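Local structure of mandelate racemase/muconate lactonizing enzyme (Roseovarius nubinhibens, 2QDD) at residues E44-W49 / L115-G120. The protein is of unknown specific function but, as a magnesium-dependent enolase-superfamily enzyme of the mandelate racemase/muconate lactonizing family, probably abstracts a proton alpha to a substrate carboxylate. Sequence-based numbering, arbitrary orientation.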
ATOM      1  N   GLU A  44     -37.871  36.478 -19.718  1.00 49.73           N
ATOM      2  CA  GLU A  44     -37.331  37.646 -20.409  1.00 47.83           C
ATOM      3  C   GLU A  44     -37.010  37.369 -21.876  1.00 46.45           C
ATOM      4  O   GLU A  44     -36.337  38.163 -22.538  1.00 49.14           O
ATOM      5  CB  GLU A  44     -36.102  38.182 -19.672  1.00 49.18           C
ATOM      6  CG  GLU A  44     -36.427  39.264 -18.650  1.00 61.52           C
ATOM      7  CD  GLU A  44     -35.493  39.244 -17.455  1.00 70.79           C
ATOM      8  OE1 GLU A  44     -35.949  38.871 -16.350  1.00 77.00           O
ATOM      9  OE2 GLU A  44     -34.306  39.600 -17.619  1.00 70.39           O
ATOM     10  N   GLY A  45     -37.493  36.235 -22.380  1.00 44.74           N
ATOM     11  CA  GLY A  45     -37.421  35.925 -23.806  1.00 44.41           C
ATOM     12  C   GLY A  45     -36.070  35.439 -24.307  1.00 46.34           C
ATOM     13  O   GLY A  45     -35.869  35.286 -25.515  1.00 47.98           O
ATOM     14  N   VAL A  46     -35.141  35.190 -23.387  1.00 46.63           N
ATOM     15  CA  VAL A  46     -33.913  34.475 -23.729  1.00 46.40           C
ATOM     16  C   VAL A  46     -34.088  32.959 -23.609  1.00 43.47           C
ATOM     17  O   VAL A  46     -34.539  32.440 -22.584  1.00 41.24           O
ATOM     18  CB  VAL A  46     -32.639  35.044 -23.008  1.00 45.60           C
ATOM     19  CG1 VAL A  46     -32.897  35.332 -21.538  1.00 51.98           C
ATOM     20  CG2 VAL A  46     -31.422  34.141 -23.199  1.00 39.53           C
ATOM     21  N   THR A  47     -33.745  32.276 -24.696  1.00 39.12           N
ATOM     22  CA  THR A  47     -34.106  30.891 -24.935  1.00 38.13           C
ATOM     23  C   THR A  47     -32.820  30.089 -25.200  1.00 37.98           C
ATOM     24  O   THR A  47     -31.964  30.519 -25.979  1.00 31.62           O
ATOM     25  CB  THR A  47     -35.089  30.811 -26.139  1.00 41.23           C
ATOM     26  OG1 THR A  47     -36.384  31.279 -25.730  1.00 44.69           O
ATOM     27  CG2 THR A  47     -35.206  29.402 -26.698  1.00 36.13           C
ATOM     28  N   GLY A  48     -32.681  28.942 -24.531  1.00 37.06           N
ATOM     29  CA  GLY A  48     -31.534  28.051 -24.739  1.00 31.37           C
ATOM     30  C   GLY A  48     -31.935  26.699 -25.293  1.00 30.67           C
ATOM     31  O   GLY A  48     -33.039  26.219 -25.036  1.00 33.56           O
ATOM     32  N   TRP A  49     -31.037  26.088 -26.060  1.00 30.11           N
ATOM     33  CA  TRP A  49     -31.247  24.735 -26.567  1.00 32.33           C
ATOM     34  C   TRP A  49     -30.196  23.741 -26.080  1.00 33.90           C
ATOM     35  O   TRP A  49     -29.008  24.066 -26.003  1.00 31.56           O
ATOM     36  CB  TRP A  49     -31.301  24.734 -28.090  1.00 34.17           C
ATOM     37  CG  TRP A  49     -32.519  25.416 -28.643  1.00 40.64           C
ATOM     38  CD1 TRP A  49     -32.700  26.763 -28.812  1.00 39.46           C
ATOM     39  CD2 TRP A  49     -33.721  24.788 -29.107  1.00 36.51           C
ATOM     40  NE1 TRP A  49     -33.939  27.008 -29.351  1.00 42.87           N
ATOM     41  CE2 TRP A  49     -34.585  25.815 -29.546  1.00 42.49           C
ATOM     42  CE3 TRP A  49     -34.148  23.457 -29.204  1.00 40.96           C
ATOM     43  CZ2 TRP A  49     -35.854  25.553 -30.075  1.00 36.53           C
ATOM     44  CZ3 TRP A  49     -35.413  23.197 -29.726  1.00 37.30           C
ATOM     45  CH2 TRP A  49     -36.249  24.242 -30.154  1.00 40.72           C
ATOM     46  N   LEU A 115     -27.020  31.542 -20.311  1.00 37.45           N
ATOM     47  CA  LEU A 115     -25.965  32.310 -19.642  1.00 32.76           C
ATOM     48  C   LEU A 115     -25.024  33.030 -20.617  1.00 34.66           C
ATOM     49  O   LEU A 115     -24.653  34.182 -20.390  1.00 36.53           O
ATOM     50  CB  LEU A 115     -25.154  31.425 -18.689  1.00 31.48           C
ATOM     51  CG  LEU A 115     -24.035  32.179 -17.952  1.00 34.01           C
ATOM     52  CD1 LEU A 115     -24.588  33.078 -16.853  1.00 28.66           C
ATOM     53  CD2 LEU A 115     -22.954  31.263 -17.432  1.00 30.31           C
ATOM     54  N   GLY A 116     -24.656  32.349 -21.698  1.00 29.74           N
ATOM     55  CA  GLY A 116     -23.849  32.949 -22.749  1.00 38.36           C
ATOM     56  C   GLY A 116     -24.502  34.125 -23.459  1.00 41.67           C
ATOM     57  O   GLY A 116     -23.838  35.120 -23.745  1.00 44.80           O
ATOM     58  N   GLN A 117     -25.801  34.006 -23.733  1.00 40.66           N
ATOM     59  CA  GLN A 117     -26.585  35.079 -24.352  1.00 37.88           C
ATOM     60  C   GLN A 117     -26.768  36.280 -23.432  1.00 38.94           C
ATOM     61  O   GLN A 117     -26.654  37.422 -23.872  1.00 42.58           O
ATOM     62  CB  GLN A 117     -27.946  34.555 -24.798  1.00 36.80           C
ATOM     63  CG  GLN A 117     -27.888  33.627 -25.996  1.00 32.15           C
ATOM     64  CD  GLN A 117     -29.214  32.947 -26.265  1.00 45.09           C
ATOM     65  OE1 GLN A 117     -30.217  33.604 -26.544  1.00 46.18           O
ATOM     66  NE2 GLN A 117     -29.226  31.622 -26.183  1.00 45.98           N
ATOM     67  N   VAL A 118     -27.039  36.003 -22.156  1.00 40.58           N
ATOM     68  CA  VAL A 118     -27.183  37.021 -21.110  1.00 41.66           C
ATOM     69  C   VAL A 118     -25.880  37.808 -20.876  1.00 45.04           C
ATOM     70  O   VAL A 118     -25.908  39.029 -20.678  1.00 49.96           O
ATOM     71  CB  VAL A 118     -27.727  36.374 -19.795  1.00 41.40           C
ATOM     72  CG1 VAL A 118     -27.367  37.178 -18.551  1.00 43.29           C
ATOM     73  CG2 VAL A 118     -29.237  36.169 -19.888  1.00 42.71           C
ATOM     74  N   ALA A 119     -24.750  37.106 -20.930  1.00 43.09           N
ATOM     75  CA  ALA A 119     -23.429  37.714 -20.760  1.00 38.83           C
ATOM     76  C   ALA A 119     -22.861  38.288 -22.059  1.00 37.70           C
ATOM     77  O   ALA A 119     -21.928  39.090 -22.029  1.00 38.66           O
ATOM     78  CB  ALA A 119     -22.456  36.698 -20.172  1.00 35.31           C
ATOM     79  N   GLY A 120     -23.413  37.862 -23.193  1.00 37.14           N
ATOM     80  CA  GLY A 120     -22.902  38.254 -24.507  1.00 36.37           C
ATOM     81  C   GLY A 120     -21.593  37.579 -24.878  1.00 39.53           C
ATOM     82  O   GLY A 120     -20.785  38.148 -25.612  1.00 41.98           O
TER
HETATM   83  O   HOH W   1     -32.915  33.756 -27.132  1.00 36.74           O
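Gln117 NE2 donates to the carbonyl O of Thr47 at 3.0 Å, with an N-H...O angle of 156°. This bond ties the C-terminal turn of helix 101-119 to strand 47-52, which ends the antiparallel sheet within this chain, in the N-terminal capping domain of the enolase fold. Thr47 O lies close to the plane of the side-chain amide, whereas NE2 stands tilted by 33° from the plane of the carbonyl. The same NE2 makes a weak bond to Asp113 OD1, one turn back on the helix; Asp113 OD2 accepts a hydrogen bond from the backbone N of Trp49, a second tie between helix and strand. The other end of the amide, Gln117 OE1, accepts from a water at 2.8 Å, and that water accepts in turn from Thr47 N at 3.0 Å. The amide thus reaches both backbone polar groups of Thr47, the carbonyl directly and the N-H through a water, a pattern consistent with the assigned orientation of its N and O. The Thr47 side chain leaves its CA away from the helix, and OG1 is hydrogen-bonded to Asp41 OD2 on strand 29-42. An alanine in place of Gln117 would probably leave Thr47 O without this donor and the bridging water without its acceptor on the helix. Next to the amide, the side chain of Val46 is directed toward the helix. Its CG2, anti to the backbone N, runs alongside the glutamine, 3.8 Å from Gln117 CB and 3.6 Å from Gln117 OE1. Leu115 and Ala119 pack on Leu121 and Ala119 of the second subunit. The two valines cross almost at right angles, Val46 CG1 resting 4.1 Å from Val118 CG2.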